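Local atomic coordinates of beta-N-acetylhexosaminidase (Akkermansia muciniphila, PDB entry 6JEB), a protein that hydrolyses terminal non-reducing N-acetylglucosamine and N-acetylgalactosamine units from glycans, as a family 20 glycoside hydrolase. Residues D354-Q359 with M367-L372. Sequence-based numbering, arbitrary orientation.
Sequences DFPQIQ and MKTTTL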
loop_
_atom_site.group_PDB
_atom_site.type_symbol
_atom_site.label_atom_id
_atom_site.label_comp_id
_atom_site.label_asym_id
_atom_site.label_seq_id
_atom_site.Cartn_x
_atom_site.Cartn_y
_atom_site.Cartn_z
ATOM N N ASP A 354 2.148 -1.862 -10.792
ATOM C CA ASP A 354 2.072 -1.090 -12.024
ATOM C C ASP A 354 2.744 -1.809 -13.191
ATOM O O ASP A 354 2.441 -1.497 -14.346
ATOM C CB ASP A 354 2.649 0.322 -11.822
ATOM C CG ASP A 354 4.067 0.321 -11.248
ATOM O OD1 ASP A 354 4.374 -0.515 -10.369
ATOM O OD2 ASP A 354 4.876 1.183 -11.664
ATOM N N PHE A 355 3.627 -2.771 -12.918
ATOM C CA PHE A 355 4.324 -3.464 -13.994
ATOM C C PHE A 355 3.347 -4.398 -14.711
ATOM O O PHE A 355 2.397 -4.895 -14.101
ATOM C CB PHE A 355 5.491 -4.290 -13.438
ATOM C CG PHE A 355 6.611 -3.472 -12.805
ATOM C CD1 PHE A 355 6.590 -2.082 -12.797
ATOM C CD2 PHE A 355 7.684 -4.119 -12.210
ATOM C CE1 PHE A 355 7.630 -1.348 -12.210
ATOM C CE2 PHE A 355 8.724 -3.399 -11.622
ATOM C CZ PHE A 355 8.695 -2.011 -11.624
ATOM N N PRO A 356 3.546 -4.643 -16.010
ATOM C CA PRO A 356 2.622 -5.527 -16.736
ATOM C C PRO A 356 2.678 -6.948 -16.190
ATOM O O PRO A 356 3.730 -7.431 -15.764
ATOM C CB PRO A 356 3.128 -5.463 -18.184
ATOM C CG PRO A 356 4.584 -5.090 -18.061
ATOM C CD PRO A 356 4.641 -4.154 -16.871
ATOM N N GLN A 357 1.524 -7.624 -16.205
ATOM C CA GLN A 357 1.444 -8.973 -15.652
ATOM C C GLN A 357 1.574 -10.073 -16.696
ATOM O O GLN A 357 1.808 -11.228 -16.326
ATOM C CB GLN A 357 0.157 -9.169 -14.849
ATOM C CG GLN A 357 -1.130 -9.184 -15.667
ATOM C CD GLN A 357 -2.304 -8.745 -14.819
ATOM O OE1 GLN A 357 -2.781 -9.498 -13.975
ATOM N NE2 GLN A 357 -2.745 -7.504 -15.007
ATOM N N ILE A 358 1.423 -9.749 -17.978
ATOM C CA ILE A 358 1.625 -10.704 -19.061
ATOM C C ILE A 358 2.566 -10.067 -20.069
ATOM O O ILE A 358 2.367 -8.910 -20.461
ATOM C CB ILE A 358 0.291 -11.108 -19.722
ATOM C CG1 ILE A 358 -0.555 -11.911 -18.728
ATOM C CG2 ILE A 358 0.538 -11.907 -21.002
ATOM C CD1 ILE A 358 -1.969 -12.153 -19.189
ATOM N N GLN A 359 3.595 -10.808 -20.468
ATOM C CA GLN A 359 4.579 -10.289 -21.409
ATOM C C GLN A 359 3.892 -9.817 -22.686
ATOM O O GLN A 359 3.053 -10.522 -23.259
ATOM C CB GLN A 359 5.607 -11.376 -21.731
ATOM C CG GLN A 359 6.742 -10.909 -22.634
ATOM C CD GLN A 359 7.629 -9.870 -21.971
ATOM O OE1 GLN A 359 8.013 -10.015 -20.808
ATOM N NE2 GLN A 359 7.955 -8.815 -22.707
ATOM N N MET A 367 9.367 -1.123 -18.168
ATOM C CA MET A 367 8.930 -1.995 -17.082
ATOM C C MET A 367 9.172 -3.460 -17.421
ATOM O O MET A 367 8.847 -3.919 -18.522
ATOM C CB MET A 367 7.444 -1.804 -16.802
ATOM C CG MET A 367 7.052 -0.443 -16.279
ATOM S SD MET A 367 5.263 -0.424 -16.131
ATOM C CE MET A 367 4.995 1.140 -15.292
ATOM N N LYS A 368 9.726 -4.198 -16.462
ATOM C CA LYS A 368 9.767 -5.646 -16.581
ATOM C C LYS A 368 8.375 -6.224 -16.342
ATOM O O LYS A 368 7.489 -5.580 -15.776
ATOM C CB LYS A 368 10.739 -6.248 -15.563
ATOM C CG LYS A 368 10.158 -6.448 -14.165
ATOM C CD LYS A 368 11.077 -7.312 -13.307
ATOM C CE LYS A 368 10.484 -7.613 -11.928
ATOM N NZ LYS A 368 9.560 -8.800 -11.892
ATOM N N THR A 369 8.184 -7.459 -16.791
ATOM C CA THR A 369 6.946 -8.176 -16.530
ATOM C C THR A 369 7.039 -8.853 -15.168
ATOM O O THR A 369 8.061 -9.466 -14.843
ATOM C CB THR A 369 6.706 -9.212 -17.630
ATOM O OG1 THR A 369 6.594 -8.539 -18.887
ATOM C CG2 THR A 369 5.423 -10.006 -17.370
ATOM N N THR A 370 5.984 -8.716 -14.363
ATOM C CA THR A 370 5.835 -9.474 -13.123
ATOM C C THR A 370 4.575 -10.318 -13.265
ATOM O O THR A 370 3.459 -9.812 -13.107
ATOM C CB THR A 370 5.747 -8.557 -11.909
ATOM O OG1 THR A 370 6.919 -7.727 -11.849
ATOM C CG2 THR A 370 5.632 -9.397 -10.626
ATOM N N THR A 371 4.749 -11.600 -13.579
ATOM C CA THR A 371 3.597 -12.467 -13.752
ATOM C C THR A 371 3.000 -12.823 -12.395
ATOM O O THR A 371 3.611 -12.627 -11.336
ATOM C CB THR A 371 3.996 -13.763 -14.458
ATOM O OG1 THR A 371 4.915 -14.487 -13.630
ATOM C CG2 THR A 371 4.622 -13.475 -15.824
ATOM N N LEU A 372 1.778 -13.357 -12.443
ATOM C CA LEU A 372 1.138 -13.861 -11.233
ATOM C C LEU A 372 1.995 -14.929 -10.565
ATOM O O LEU A 372 2.137 -14.943 -9.337
ATOM C CB LEU A 372 -0.239 -14.422 -11.586
ATOM C CG LEU A 372 -1.019 -15.021 -10.425
ATOM C CD1 LEU A 372 -1.331 -13.935 -9.388
ATOM C CD2 LEU A 372 -2.277 -15.665 -10.962
HETATM O O HOH W 1 0.313 -12.976 -14.919
HETATM O O HOH W 2 10.206 -8.785 -18.472
#
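T369 and Q359 meet through a hydrogen bond of 2.8 Å from T369 OG1 to Q359 OE1, the hydroxyl sitting well above the amide plane. Q359 has CG anti to its backbone N (chi1 -176°) and bends at chi2, and its side chain crosses that of T369 at about a right angle. The backbone bond from T370 N to P356 O, 2.9 Å long, joins the two runs at their middle, where T369 CA also lies 3.4 Å from P356 O. Farther along, a water bridges Q357 O and L372 N. An alanine in place of T369 would probably leave the Q359 amide without its hydroxyl partner, freer to turn, and would strip CG2 from beside P356 O. Packing takes over around F355: T370 OG1, held by K368 NZ, which also bonds E349 O, stands 3.7 Å from F355 CD2 at the ring edge. M367 CG lies 3.9 Å from F355 CD1. The M367 sulfur makes an oblique Met-aromatic contact, SD 5.1 Å from the F355 ring centroid, and its methyl CE reaches D354 OD2 at 3.6 Å. R417 bonds both F355 O and T370 O. The whole illustrates two parts of one irregular loop, numbered in the same sense where they touch, their end-to-end directions some 80° apart, after strand 342-345 of the TIM-barrel catalytic domain, running from substrate-binding D354, beside W400, to T371, the N-cap of helix 372-376.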